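Local coordinates for protein P47 (Clostridium botulinum, PDB 6EKT), which is of uncertain function but resembles tubular lipid-binding (TULIP) proteins and may belong to a progenitor complex that shields botulinum neurotoxin in the host gut, at residues Y25-I29 with R218-S224; M189-K195 with I211-N217; I242-L246 with S273-G279; K343-N347 with V424-F430. All blocks are in the same frame, centred on the assembly; numbering follows the deposited sequence. Where two conformers were deposited one is given.

Contact 1 of 4, residues Y25-I29 with R218-S224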
loop_
_atom_site.group_PDB
_atom_site.type_symbol
_atom_site.label_atom_id
_atom_site.label_comp_id
_atom_site.label_asym_id
_atom_site.label_seq_id
_atom_site.Cartn_x
_atom_site.Cartn_y
_atom_site.Cartn_z
ATOM N N TYR A 25 6.528 -2.257 7.756
ATOM C CA TYR A 25 7.783 -2.941 8.090
ATOM C C TYR A 25 9.014 -2.355 7.370
ATOM O O TYR A 25 9.852 -3.105 6.837
ATOM C CB TYR A 25 7.639 -4.455 7.821
ATOM C CG TYR A 25 6.733 -5.142 8.824
ATOM C CD1 TYR A 25 7.100 -5.204 10.185
ATOM C CD2 TYR A 25 5.531 -5.727 8.433
ATOM C CE1 TYR A 25 6.283 -5.814 11.122
ATOM C CE2 TYR A 25 4.693 -6.348 9.374
ATOM C CZ TYR A 25 5.084 -6.402 10.701
ATOM O OH TYR A 25 4.307 -7.031 11.647
ATOM N N GLY A 26 9.068 -1.022 7.318
ATOM C CA GLY A 26 10.205 -0.259 6.755
ATOM C C GLY A 26 10.084 -0.005 5.264
ATOM O O GLY A 26 10.932 0.663 4.687
ATOM N N TRP A 27 9.038 -0.549 4.634
ATOM C CA TRP A 27 8.767 -0.279 3.199
ATOM C C TRP A 27 7.877 0.961 3.040
ATOM O O TRP A 27 7.273 1.408 4.021
ATOM C CB TRP A 27 8.142 -1.508 2.526
ATOM C CG TRP A 27 9.087 -2.674 2.528
ATOM C CD1 TRP A 27 9.288 -3.560 3.549
ATOM C CD2 TRP A 27 9.995 -3.040 1.487
ATOM N NE1 TRP A 27 10.257 -4.487 3.195
ATOM C CE2 TRP A 27 10.712 -4.183 1.936
ATOM C CE3 TRP A 27 10.266 -2.523 0.204
ATOM C CZ2 TRP A 27 11.698 -4.820 1.147
ATOM C CZ3 TRP A 27 11.228 -3.146 -0.580
ATOM C CH2 TRP A 27 11.929 -4.299 -0.114
ATOM N N ASP A 28 7.812 1.524 1.823
ATOM C CA ASP A 28 6.980 2.725 1.574
ATOM C C ASP A 28 5.545 2.453 1.175
ATOM O O ASP A 28 4.621 3.057 1.735
ATOM C CB ASP A 28 7.638 3.652 0.526
ATOM C CG ASP A 28 8.980 4.164 0.964
ATOM O OD1 ASP A 28 9.212 4.350 2.195
ATOM O OD2 ASP A 28 9.828 4.335 0.088
ATOM N N ILE A 29 5.340 1.580 0.181
ATOM C CA ILE A 29 3.990 1.236 -0.279
ATOM C C ILE A 29 3.984 -0.243 -0.532
ATOM O O ILE A 29 4.902 -0.769 -1.175
ATOM C CB ILE A 29 3.536 1.972 -1.580
ATOM C CG1 ILE A 29 3.802 3.486 -1.472
ATOM C CG2 ILE A 29 2.056 1.682 -1.868
ATOM C CD1 ILE A 29 3.484 4.289 -2.742
ATOM N N ARG A 218 17.077 4.496 -1.442
ATOM C CA ARG A 218 17.683 4.097 -0.176
ATOM C C ARG A 218 18.022 2.598 -0.155
ATOM O O ARG A 218 17.430 1.810 -0.887
ATOM C CB ARG A 218 16.811 4.527 1.014
ATOM C CG ARG A 218 15.429 3.891 1.126
ATOM C CD ARG A 218 14.748 4.505 2.340
ATOM N NE ARG A 218 13.320 4.201 2.484
ATOM C CZ ARG A 218 12.822 3.198 3.188
ATOM N NH1 ARG A 218 11.502 3.050 3.264
ATOM N NH2 ARG A 218 13.628 2.335 3.806
ATOM N N ASP A 219 18.991 2.231 0.675
ATOM C CA ASP A 219 19.414 0.849 0.862
ATOM C C ASP A 219 18.246 -0.033 1.333
ATOM O O ASP A 219 17.646 0.243 2.364
ATOM C CB ASP A 219 20.569 0.841 1.881
ATOM C CG ASP A 219 21.233 -0.512 2.038
ATOM O OD1 ASP A 219 21.064 -1.399 1.188
ATOM O OD2 ASP A 219 21.956 -0.681 3.042
ATOM N N ILE A 220 17.923 -1.067 0.555
ATOM C CA ILE A 220 16.863 -2.026 0.917
ATOM C C ILE A 220 17.457 -3.374 1.383
ATOM O O ILE A 220 16.732 -4.235 1.893
ATOM C CB ILE A 220 15.823 -2.243 -0.225
ATOM C CG1 ILE A 220 16.461 -2.917 -1.444
ATOM C CG2 ILE A 220 15.126 -0.938 -0.602
ATOM C CD1 ILE A 220 15.477 -3.637 -2.345
ATOM N N SER A 221 18.775 -3.539 1.225
ATOM C CA SER A 221 19.451 -4.810 1.517
ATOM C C SER A 221 19.283 -5.266 2.972
ATOM O O SER A 221 19.361 -6.463 3.259
ATOM C CB SER A 221 20.936 -4.747 1.136
ATOM O OG SER A 221 21.631 -3.878 2.004
ATOM N N LYS A 222 19.048 -4.310 3.862
ATOM C CA LYS A 222 18.812 -4.574 5.282
ATOM C C LYS A 222 17.316 -4.665 5.679
ATOM O O LYS A 222 17.004 -4.927 6.841
ATOM C CB LYS A 222 19.537 -3.529 6.136
ATOM C CG LYS A 222 20.957 -3.232 5.653
ATOM C CD LYS A 222 21.841 -2.634 6.737
ATOM C CE LYS A 222 22.684 -3.709 7.408
ATOM N NZ LYS A 222 23.473 -3.128 8.528
ATOM N N LEU A 223 16.398 -4.443 4.734
ATOM C CA LEU A 223 14.955 -4.614 5.011
ATOM C C LEU A 223 14.577 -6.083 4.861
ATOM O O LEU A 223 15.043 -6.758 3.955
ATOM C CB LEU A 223 14.071 -3.751 4.089
ATOM C CG LEU A 223 14.137 -2.205 4.094
ATOM C CD1 LEU A 223 13.160 -1.649 3.075
ATOM C CD2 LEU A 223 13.862 -1.569 5.455
ATOM N N SER A 224 13.717 -6.563 5.744
ATOM C CA SER A 224 13.183 -7.919 5.643
ATOM C C SER A 224 12.019 -7.954 4.662
ATOM O O SER A 224 11.603 -6.920 4.153
ATOM C CB SER A 224 12.711 -8.396 7.014
ATOM O OG SER A 224 13.788 -8.397 7.928
HETATM O O HOH W 1 12.050 -4.604 7.221
HETATM O O HOH W 2 11.903 5.853 0.734
#

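Contact 2 of 4, residues M189-K195 with I211-N217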
loop_
_atom_site.group_PDB
_atom_site.type_symbol
_atom_site.label_atom_id
_atom_site.label_comp_id
_atom_site.label_asym_id
_atom_site.label_seq_id
_atom_site.Cartn_x
_atom_site.Cartn_y
_atom_site.Cartn_z
ATOM N N MET A 189 3.986 8.036 -5.842
ATOM C CA MET A 189 3.929 6.568 -5.772
ATOM C C MET A 189 5.034 5.824 -6.527
ATOM O O MET A 189 5.255 4.613 -6.259
ATOM C CB MET A 189 2.564 6.077 -6.261
ATOM C CG MET A 189 1.411 6.411 -5.336
ATOM S SD MET A 189 -0.164 5.677 -5.830
ATOM C CE MET A 189 0.067 3.960 -5.343
ATOM N N ASN A 190 5.715 6.505 -7.470
ATOM C CA ASN A 190 6.652 5.828 -8.396
ATOM C C ASN A 190 7.703 4.990 -7.669
ATOM O O ASN A 190 8.473 5.511 -6.852
ATOM C CB ASN A 190 7.345 6.800 -9.351
ATOM C CG ASN A 190 6.403 7.413 -10.379
ATOM O OD1 ASN A 190 5.261 6.969 -10.586
ATOM N ND2 ASN A 190 6.888 8.466 -11.027
ATOM N N PRO A 191 7.720 3.675 -7.943
ATOM C CA PRO A 191 8.586 2.781 -7.175
ATOM C C PRO A 191 9.995 2.736 -7.767
ATOM O O PRO A 191 10.172 2.748 -8.994
ATOM C CB PRO A 191 7.892 1.434 -7.310
ATOM C CG PRO A 191 7.244 1.504 -8.663
ATOM C CD PRO A 191 6.820 2.939 -8.843
ATOM N N LYS A 192 10.988 2.686 -6.891
ATOM C CA LYS A 192 12.373 2.657 -7.334
ATOM C C LYS A 192 12.907 1.240 -7.160
ATOM O O LYS A 192 13.674 0.766 -7.977
ATOM C CB LYS A 192 13.203 3.666 -6.543
ATOM C CG LYS A 192 12.917 5.136 -6.882
ATOM C CD LYS A 192 13.475 5.526 -8.247
ATOM C CE LYS A 192 13.207 6.990 -8.587
ATOM N NZ LYS A 192 11.770 7.260 -8.937
ATOM N N GLN A 193 12.472 0.581 -6.091
ATOM C CA GLN A 193 12.900 -0.773 -5.726
ATOM C C GLN A 193 11.709 -1.576 -5.204
ATOM O O GLN A 193 10.813 -1.022 -4.559
ATOM C CB GLN A 193 13.993 -0.715 -4.657
ATOM C CG GLN A 193 15.244 0.072 -5.060
ATOM C CD GLN A 193 16.214 0.221 -3.905
ATOM O OE1 GLN A 193 17.060 -0.642 -3.688
ATOM N NE2 GLN A 193 16.085 1.314 -3.147
ATOM N N PHE A 194 11.686 -2.876 -5.485
ATOM C CA PHE A 194 10.494 -3.671 -5.211
ATOM C C PHE A 194 10.827 -5.154 -5.095
ATOM O O PHE A 194 11.789 -5.628 -5.708
ATOM C CB PHE A 194 9.386 -3.415 -6.266
ATOM C CG PHE A 194 9.912 -3.083 -7.643
ATOM C CD1 PHE A 194 10.231 -4.097 -8.545
ATOM C CD2 PHE A 194 10.099 -1.749 -8.041
ATOM C CE1 PHE A 194 10.714 -3.792 -9.820
ATOM C CE2 PHE A 194 10.590 -1.439 -9.315
ATOM C CZ PHE A 194 10.900 -2.461 -10.203
ATOM N N LYS A 195 10.028 -5.849 -4.292
ATOM C CA LYS A 195 10.197 -7.266 -3.971
ATOM C C LYS A 195 8.833 -7.944 -3.991
ATOM O O LYS A 195 7.838 -7.348 -3.573
ATOM C CB LYS A 195 10.762 -7.398 -2.553
ATOM C CG LYS A 195 11.622 -8.643 -2.335
ATOM C CD LYS A 195 11.880 -8.960 -0.858
ATOM C CE LYS A 195 12.548 -7.787 -0.150
ATOM N NZ LYS A 195 13.320 -8.101 1.090
ATOM N N ILE A 211 3.492 -7.182 -3.226
ATOM C CA ILE A 211 4.660 -6.475 -3.777
ATOM C C ILE A 211 5.003 -5.396 -2.759
ATOM O O ILE A 211 4.144 -4.584 -2.396
ATOM C CB ILE A 211 4.376 -5.862 -5.187
ATOM C CG1 ILE A 211 4.195 -6.975 -6.228
ATOM C CG2 ILE A 211 5.490 -4.900 -5.621
ATOM C CD1 ILE A 211 3.522 -6.533 -7.535
ATOM N N LEU A 212 6.250 -5.412 -2.296
ATOM C CA LEU A 212 6.772 -4.428 -1.348
ATOM C C LEU A 212 7.595 -3.424 -2.135
ATOM O O LEU A 212 8.425 -3.836 -2.941
ATOM C CB LEU A 212 7.661 -5.140 -0.312
ATOM C CG LEU A 212 7.034 -5.961 0.820
ATOM C CD1 LEU A 212 5.897 -6.874 0.426
ATOM C CD2 LEU A 212 8.094 -6.750 1.579
ATOM N N SER A 213 7.384 -2.116 -1.914
ATOM C CA SER A 213 8.126 -1.107 -2.688
ATOM C C SER A 213 8.728 -0.015 -1.827
ATOM O O SER A 213 8.175 0.341 -0.774
ATOM C CB SER A 213 7.245 -0.447 -3.780
ATOM O OG SER A 213 6.286 0.464 -3.235
ATOM N N VAL A 214 9.841 0.542 -2.316
ATOM C CA VAL A 214 10.354 1.826 -1.829
ATOM C C VAL A 214 10.359 2.827 -2.993
ATOM O O VAL A 214 10.597 2.439 -4.134
ATOM C CB VAL A 214 11.745 1.629 -1.190
ATOM C CG1 VAL A 214 12.473 2.938 -1.004
ATOM C CG2 VAL A 214 11.584 0.985 0.185
ATOM N N VAL A 215 10.072 4.098 -2.690
ATOM C CA VAL A 215 9.940 5.170 -3.683
ATOM C C VAL A 215 11.189 6.086 -3.799
ATOM O O VAL A 215 11.156 7.104 -4.501
ATOM C CB VAL A 215 8.669 6.028 -3.437
ATOM C CG1 VAL A 215 7.389 5.198 -3.586
ATOM C CG2 VAL A 215 8.718 6.721 -2.072
ATOM N N THR A 216 12.264 5.715 -3.110
ATOM C CA THR A 216 13.595 6.347 -3.251
ATOM C C THR A 216 14.653 5.268 -3.453
ATOM O O THR A 216 14.356 4.072 -3.373
ATOM C CB THR A 216 13.996 7.171 -2.004
ATOM O OG1 THR A 216 14.311 6.278 -0.921
ATOM C CG2 THR A 216 12.890 8.111 -1.571
ATOM N N ASN A 217 15.904 5.676 -3.673
ATOM C CA ASN A 217 16.998 4.721 -3.863
ATOM C C ASN A 217 17.740 4.334 -2.583
ATOM O O ASN A 217 18.889 3.848 -2.628
ATOM C CB ASN A 217 17.971 5.219 -4.933
ATOM C CG ASN A 217 17.418 5.067 -6.338
ATOM O OD1 ASN A 217 17.353 6.037 -7.089
ATOM N ND2 ASN A 217 17.013 3.852 -6.698
HETATM O O HOH W 3 5.237 2.083 -5.310
HETATM O O HOH W 4 9.812 7.834 -6.738
#

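Contact 3 of 4, residues I242-L246 with S273-G279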
loop_
_atom_site.group_PDB
_atom_site.type_symbol
_atom_site.label_atom_id
_atom_site.label_comp_id
_atom_site.label_asym_id
_atom_site.label_seq_id
_atom_site.Cartn_x
_atom_site.Cartn_y
_atom_site.Cartn_z
ATOM N N ILE A 242 -0.035 2.478 2.481
ATOM C CA ILE A 242 0.891 3.603 2.325
ATOM C C ILE A 242 1.486 3.957 3.691
ATOM O O ILE A 242 0.747 4.052 4.670
ATOM C CB ILE A 242 0.125 4.808 1.734
ATOM C CG1 ILE A 242 -0.380 4.458 0.331
ATOM C CG2 ILE A 242 0.996 6.060 1.640
ATOM C CD1 ILE A 242 -1.639 5.212 -0.064
ATOM N N SER A 243 2.796 4.218 3.742
ATOM C CA SER A 243 3.476 4.557 4.995
ATOM C C SER A 243 2.888 5.846 5.615
ATOM O O SER A 243 2.310 6.694 4.914
ATOM C CB SER A 243 4.981 4.756 4.787
ATOM O OG SER A 243 5.243 5.977 4.080
ATOM N N GLU A 244 2.993 5.939 6.936
ATOM C CA GLU A 244 2.587 7.162 7.642
ATOM C C GLU A 244 3.182 8.414 6.989
ATOM O O GLU A 244 2.468 9.410 6.787
ATOM C CB GLU A 244 3.011 7.095 9.105
ATOM C CG GLU A 244 2.660 8.373 9.870
ATOM C CD GLU A 244 3.272 8.373 11.256
ATOM O OE1 GLU A 244 4.433 8.769 11.390
ATOM O OE2 GLU A 244 2.582 7.981 12.203
ATOM N N LYS A 245 4.479 8.373 6.679
ATOM C CA LYS A 245 5.189 9.535 6.137
ATOM C C LYS A 245 4.665 9.938 4.755
ATOM O O LYS A 245 4.414 11.131 4.495
ATOM C CB LYS A 245 6.709 9.286 6.141
ATOM C CG LYS A 245 7.570 10.343 5.472
ATOM C CD LYS A 245 9.002 10.125 5.912
ATOM C CE LYS A 245 9.997 10.525 4.849
ATOM N NZ LYS A 245 11.353 10.349 5.448
ATOM N N LEU A 246 4.480 8.957 3.872
ATOM C CA LEU A 246 3.885 9.256 2.551
ATOM C C LEU A 246 2.460 9.797 2.642
ATOM O O LEU A 246 2.077 10.654 1.860
ATOM C CB LEU A 246 3.946 8.019 1.638
ATOM C CG LEU A 246 5.322 7.699 1.045
ATOM C CD1 LEU A 246 5.205 6.427 0.186
ATOM C CD2 LEU A 246 5.853 8.851 0.213
ATOM N N SER A 273 10.716 14.320 9.165
ATOM C CA SER A 273 10.912 12.882 9.213
ATOM C C SER A 273 11.332 12.485 10.613
ATOM O O SER A 273 12.073 13.213 11.282
ATOM C CB SER A 273 11.961 12.443 8.196
ATOM O OG SER A 273 11.481 12.640 6.881
ATOM N N THR A 274 10.808 11.351 11.060
ATOM C CA THR A 274 11.205 10.740 12.331
ATOM C C THR A 274 11.807 9.335 12.111
ATOM O O THR A 274 12.359 8.741 13.041
ATOM C CB THR A 274 10.027 10.670 13.326
ATOM O OG1 THR A 274 8.904 10.035 12.710
ATOM C CG2 THR A 274 9.613 12.076 13.818
ATOM N N SER A 275 11.648 8.818 10.887
ATOM C CA SER A 275 12.315 7.582 10.379
ATOM C C SER A 275 12.093 7.560 8.861
ATOM O O SER A 275 11.528 8.515 8.309
ATOM C CB SER A 275 11.761 6.296 11.021
ATOM O OG SER A 275 10.452 5.992 10.559
ATOM N N ASP A 276 12.528 6.489 8.177
ATOM C CA ASP A 276 12.251 6.374 6.738
ATOM C C ASP A 276 10.759 6.344 6.419
ATOM O O ASP A 276 10.335 6.755 5.328
ATOM C CB ASP A 276 12.915 5.128 6.165
ATOM C CG ASP A 276 14.423 5.252 6.132
ATOM O OD1 ASP A 276 14.921 6.228 5.533
ATOM O OD2 ASP A 276 15.094 4.389 6.731
ATOM N N THR A 277 9.957 5.892 7.376
ATOM C CA THR A 277 8.547 5.685 7.107
ATOM C C THR A 277 7.580 6.458 8.011
ATOM O O THR A 277 6.373 6.313 7.854
ATOM C CB THR A 277 8.192 4.194 7.172
ATOM O OG1 THR A 277 8.475 3.732 8.491
ATOM C CG2 THR A 277 8.996 3.379 6.099
ATOM N N THR A 278 8.109 7.261 8.936
ATOM C CA THR A 278 7.273 8.039 9.864
ATOM C C THR A 278 7.650 9.525 9.882
ATOM O O THR A 278 8.749 9.915 9.478
ATOM C CB THR A 278 7.322 7.486 11.314
ATOM O OG1 THR A 278 8.658 7.531 11.797
ATOM C CG2 THR A 278 6.758 6.062 11.411
ATOM N N GLY A 279 6.726 10.359 10.366
ATOM C CA GLY A 279 6.996 11.783 10.504
ATOM C C GLY A 279 5.896 12.539 11.208
ATOM O O GLY A 279 4.935 11.949 11.715
HETATM O O HOH W 5 7.917 6.207 3.689
HETATM O O HOH W 6 4.565 3.960 8.436
#

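Contact 4 of 4, residues K343-N347 with V424-F430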
loop_
_atom_site.group_PDB
_atom_site.type_symbol
_atom_site.label_atom_id
_atom_site.label_comp_id
_atom_site.label_asym_id
_atom_site.label_seq_id
_atom_site.Cartn_x
_atom_site.Cartn_y
_atom_site.Cartn_z
ATOM N N LYS A 343 -10.395 12.857 14.568
ATOM C CA LYS A 343 -10.511 11.451 14.166
ATOM C C LYS A 343 -10.742 11.311 12.669
ATOM O O LYS A 343 -11.615 11.974 12.106
ATOM C CB LYS A 343 -11.646 10.761 14.936
ATOM C CG LYS A 343 -11.746 9.252 14.676
ATOM C CD LYS A 343 -13.156 8.715 14.850
ATOM C CE LYS A 343 -13.447 8.348 16.292
ATOM N NZ LYS A 343 -14.899 8.030 16.447
ATOM N N PHE A 344 -9.996 10.397 12.034
ATOM C CA PHE A 344 -10.271 10.033 10.645
ATOM C C PHE A 344 -11.603 9.280 10.537
ATOM O O PHE A 344 -11.907 8.431 11.377
ATOM C CB PHE A 344 -9.127 9.167 10.044
ATOM C CG PHE A 344 -9.397 8.741 8.609
ATOM C CD1 PHE A 344 -9.312 9.670 7.555
ATOM C CD2 PHE A 344 -9.796 7.438 8.311
ATOM C CE1 PHE A 344 -9.588 9.285 6.240
ATOM C CE2 PHE A 344 -10.076 7.054 6.996
ATOM C CZ PHE A 344 -9.982 7.983 5.962
ATOM N N VAL A 345 -12.387 9.595 9.504
ATOM C CA VAL A 345 -13.629 8.897 9.182
ATOM C C VAL A 345 -13.644 8.665 7.680
ATOM O O VAL A 345 -13.291 9.562 6.905
ATOM C CB VAL A 345 -14.904 9.723 9.541
ATOM C CG1 VAL A 345 -16.171 8.970 9.142
ATOM C CG2 VAL A 345 -14.955 10.055 11.029
ATOM N N TYR A 346 -14.043 7.456 7.290
ATOM C CA TYR A 346 -14.414 7.155 5.919
ATOM C C TYR A 346 -15.882 6.788 5.931
ATOM O O TYR A 346 -16.289 5.798 6.555
ATOM C CB TYR A 346 -13.565 6.017 5.325
ATOM C CG TYR A 346 -13.986 5.643 3.910
ATOM C CD1 TYR A 346 -13.878 6.572 2.863
ATOM C CD2 TYR A 346 -14.513 4.371 3.622
ATOM C CE1 TYR A 346 -14.262 6.255 1.571
ATOM C CE2 TYR A 346 -14.899 4.038 2.329
ATOM C CZ TYR A 346 -14.768 4.983 1.312
ATOM O OH TYR A 346 -15.139 4.680 0.032
ATOM N N ASN A 347 -16.678 7.633 5.282
ATOM C CA ASN A 347 -18.099 7.392 5.082
ATOM C C ASN A 347 -18.246 6.562 3.805
ATOM O O ASN A 347 -17.965 7.047 2.703
ATOM C CB ASN A 347 -18.827 8.732 4.960
ATOM C CG ASN A 347 -20.331 8.587 4.791
ATOM O OD1 ASN A 347 -20.822 7.661 4.161
ATOM N ND2 ASN A 347 -21.065 9.549 5.329
ATOM N N VAL A 424 -11.544 2.008 3.548
ATOM C CA VAL A 424 -10.437 2.954 3.658
ATOM C C VAL A 424 -10.208 3.114 5.152
ATOM O O VAL A 424 -11.116 3.532 5.883
ATOM C CB VAL A 424 -10.773 4.318 3.007
ATOM C CG1 VAL A 424 -9.646 5.307 3.204
ATOM C CG2 VAL A 424 -11.071 4.159 1.517
ATOM N N THR A 425 -8.991 2.799 5.591
ATOM C CA THR A 425 -8.646 2.783 7.006
ATOM C C THR A 425 -7.373 3.584 7.259
ATOM O O THR A 425 -6.380 3.419 6.548
ATOM C CB THR A 425 -8.448 1.310 7.478
ATOM O OG1 THR A 425 -9.673 0.595 7.289
ATOM C CG2 THR A 425 -8.076 1.230 8.966
ATOM N N LEU A 426 -7.392 4.424 8.295
ATOM C CA LEU A 426 -6.162 4.967 8.839
ATOM C C LEU A 426 -5.796 4.268 10.135
ATOM O O LEU A 426 -6.550 4.320 11.083
ATOM C CB LEU A 426 -6.274 6.490 9.056
ATOM C CG LEU A 426 -5.029 7.192 9.601
ATOM C CD1 LEU A 426 -3.877 7.076 8.608
ATOM C CD2 LEU A 426 -5.361 8.662 9.941
ATOM N N ASN A 427 -4.635 3.615 10.167
ATOM C CA ASN A 427 -4.131 3.010 11.391
ATOM C C ASN A 427 -2.609 3.011 11.338
ATOM O O ASN A 427 -1.987 1.976 11.059
ATOM C CB ASN A 427 -4.682 1.592 11.584
ATOM C CG ASN A 427 -4.420 1.055 12.970
ATOM O OD1 ASN A 427 -3.950 1.778 13.840
ATOM N ND2 ASN A 427 -4.736 -0.224 13.192
ATOM N N VAL A 428 -2.029 4.184 11.602
ATOM C CA VAL A 428 -0.589 4.474 11.420
ATOM C C VAL A 428 -0.274 4.595 9.925
ATOM O O VAL A 428 -0.034 5.711 9.427
ATOM C CB VAL A 428 0.384 3.514 12.172
ATOM C CG1 VAL A 428 1.805 4.067 12.100
ATOM C CG2 VAL A 428 -0.032 3.345 13.622
ATOM N N GLY A 429 -0.313 3.465 9.211
ATOM C CA GLY A 429 -0.367 3.495 7.748
ATOM C C GLY A 429 -1.785 3.741 7.246
ATOM O O GLY A 429 -2.758 3.636 7.995
ATOM N N PHE A 430 -1.891 4.046 5.966
ATOM C CA PHE A 430 -3.179 4.302 5.339
ATOM C C PHE A 430 -3.510 3.173 4.358
ATOM O O PHE A 430 -2.744 2.918 3.425
ATOM C CB PHE A 430 -3.131 5.678 4.646
ATOM C CG PHE A 430 -4.462 6.187 4.176
ATOM C CD1 PHE A 430 -5.426 6.641 5.093
ATOM C CD2 PHE A 430 -4.749 6.264 2.810
ATOM C CE1 PHE A 430 -6.652 7.133 4.647
ATOM C CE2 PHE A 430 -5.976 6.766 2.361
ATOM C CZ PHE A 430 -6.924 7.204 3.280
#

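Contact 1 of 4, residues Y25-I29 with R218-S224
Gly-26 and Leu-223 mark the nearest approach of two loops, their CA atoms 6.7 Å apart, and no backbone-to-backbone hydrogen bond joins the two segments. One water bridges them instead, donating to Tyr-25 O and accepting from Ser-224 N. With phi at 88° and no side chain, Gly-26 suits this tight passage: Leu-223 CD1 lies 3.6 Å from Gly-26 O. Leu-223 CD1 also sits over the six-membered ring of Trp-27, a CH-pi contact 3.8 Å from the centroid. Trp-27 NE1 donates in the ring plane to Ser-224 O (2.9 Å), so the indole, which also packs on Leu-212 and Val-214, is met over one face and at one edge. Segment 25-29 leads into strand 29-34; 218-224, between strands 208-214 and 238-242, holds a type I turn (Ile-220 to Leu-223) overlapped by an Asx turn, Asp-219 OD1 accepting from Ser-221 N. With an extended chain, Arg-218 NH1 serves two acceptors in the guanidinium plane: Gly-26 O at 2.8 Å and, as a salt bridge, Asp-28 OD1 at 2.8 Å. The carboxylate is turned 62° from the guanidinium. A second water links Arg-218 NE to Asp-28 OD2, which also accepts from Val-215 N.

Contact 2 of 4, residues M189-K195 with I211-N217
The amide of Gln-193 meets Thr-216 at its edge: Gln-193 NE2 donates to Thr-216 O, 3.3 Å away, in the amide plane and onto a carbonyl lone pair. Glutamine suits the place because its long, extended chain also reaches Arg-218 O, its stronger partner, beyond the strand. On the other side of the strand the Phe-194 ring leads away from the hairpin to an edge-to-face pairing with Phe-115, leaving Phe-194 CB to touch Ile-211 CG2 at 4.2 Å. Along the hairpin, the antiparallel ladder is regular at Lys-195 with Leu-212, bonded both ways, and Phe-194 with Ser-213 is a non-hydrogen-bonded pair. The regularity breaks where Val-214 O accepts from both Lys-192 N (2.8 Å) and Gln-193 N (3.3 Å), a classic beta bulge. Beyond it Val-215 CG1 lies 3.5 Å from both Met-189 O and Asn-190 O. Two waters bridge the segments there: one donates to Met-189 O and to Ser-213 OG, itself hydrogen-bonded to Ile-29 O; the other ties Asn-190 O, Val-215 O and Lys-192 NZ. Strand 193-199 is one of the sheet's two edge strands within this chain; 208-214 pairs also with 29-34, and Phe-194 packs on Leu-180 of strand 178-181.

Contact 3 of 4, residues I242-L246 with S273-G279
Lys-245 reaches across the loop 273-279, beginning with its backbone, whose N donates to Thr-277 O (3.0 Å) from well above the carbonyl plane. With CG anti to the amide nitrogen (chi1 174°), the side chain leaves the helix start toward the loop. Lys-245 CB rests 3.4 Å from that same Thr-277 O. CG runs past the next peptide, and Lys-245 CD comes within 3.6 Å of Thr-278 O. A bend at chi3 turns CE toward Ser-273, where Lys-245 NZ donates to Ser-273 OG at 2.7 Å; only one of two deposited conformers of this serine is given, so the bond is tentative. A longer, weak bond runs from Lys-245 NZ to Ser-275 O at 3.4 Å. Lysine suits the place because its methylenes can pass over the peptides while the ammonium finds oxygen at the end.

Glu-244 takes a different route. Its extended chain brings OE1 over CB of Thr-278, 3.2 Å away, to accept from Gly-279 N (3.0 Å) through the anti lone pair. Two waters add further links: one accepts from Glu-244 N and donates to Thr-277 O, another accepts from Ser-243 OG and donates to Asp-276 O. The loop is itself braced by Thr-278 OG1, hydrogen-bonded to the hydroxyls of both Thr-274 and Ser-275.

Ser-243 meanwhile turns its OG back to accept from Leu-246 N at 3.1 Å. This is the classic serine N-cap, here opening helix 244-252 against the loop of the beta hairpin 269-273/279-288, which contains an ST turn at Ser-275.

Contact 4 of 4, residues K343-N347 with V424-F430
Phe-344 and Tyr-346 project from one strand onto Val-424, Leu-426 and Phe-430 of another segment, with no hydrogen bond between the two. The strand axes run in nearly opposite directions, 7.2 Å apart at their closest, so the space is bridged by side chains. Being two residues apart, Phe-344 and Tyr-346 point to the same side, and both hold CG anti to the backbone nitrogen (chi1 179° in Phe-344), which sends the rings straight across.

Val-424 meets both rings, one with each methyl, its branches shared out by its own torsion. Val-424 CG1, opposite the backbone nitrogen, touches Phe-344 CZ at 3.9 Å. Val-424 CG2 stands over the centre of the Tyr-346 ring, a CH-pi contact 3.7 Å from the centroid, and Val-424 CB lies 3.6 Å from Tyr-346 CG. A beta-branched residue suits this position because its two methyls can serve two aromatic neighbours at once.

Around Phe-344, Val-424 O lies at the ring edge, and Leu-426 CB comes within 3.7 Å of Phe-344 CD2. Phe-430 also holds CG anti to its nitrogen (chi1 -169°), which brings its ring edge to the Phe-344 face: Phe-430 CE1 lies 3.7 Å from Phe-344 CZ, in an offset edge-to-face pair whose planes stand at 82°.

The contact joins two sheets. Strand 421-426 is one of the two edge strands of the six-stranded sheet within this chain, next to 430-434, whereas 329-347 belongs to the curled eight-stranded sheet, between 315-326 and 352-368. Helix 244-252 flanks the junction, with Phe-247 stacking on Phe-430 and touching Leu-426.

Contacts 1, 2 and 4 all reach elements of the six-stranded sheet, and contact 3 begins where its strand 238-242 ends. Contact 2 lies within the loop closed by contact 1, and the two share bonds such as Ser-213 OG to Ile-29 O; contact 3 joins contact 1 through Ser-243 N to Asp-28 O and contact 4 through Ile-242 N to Phe-430 O. Contacts 1 and 4 do not touch. The first three are partly buried: contact 1 combines a salt bridge with indole packing, contact 2 is backbone pairing within one sheet, and contact 3 ties down a helix start by polar bonds and water. Contact 4, buried, apolar and largely aromatic, packs two sheets together.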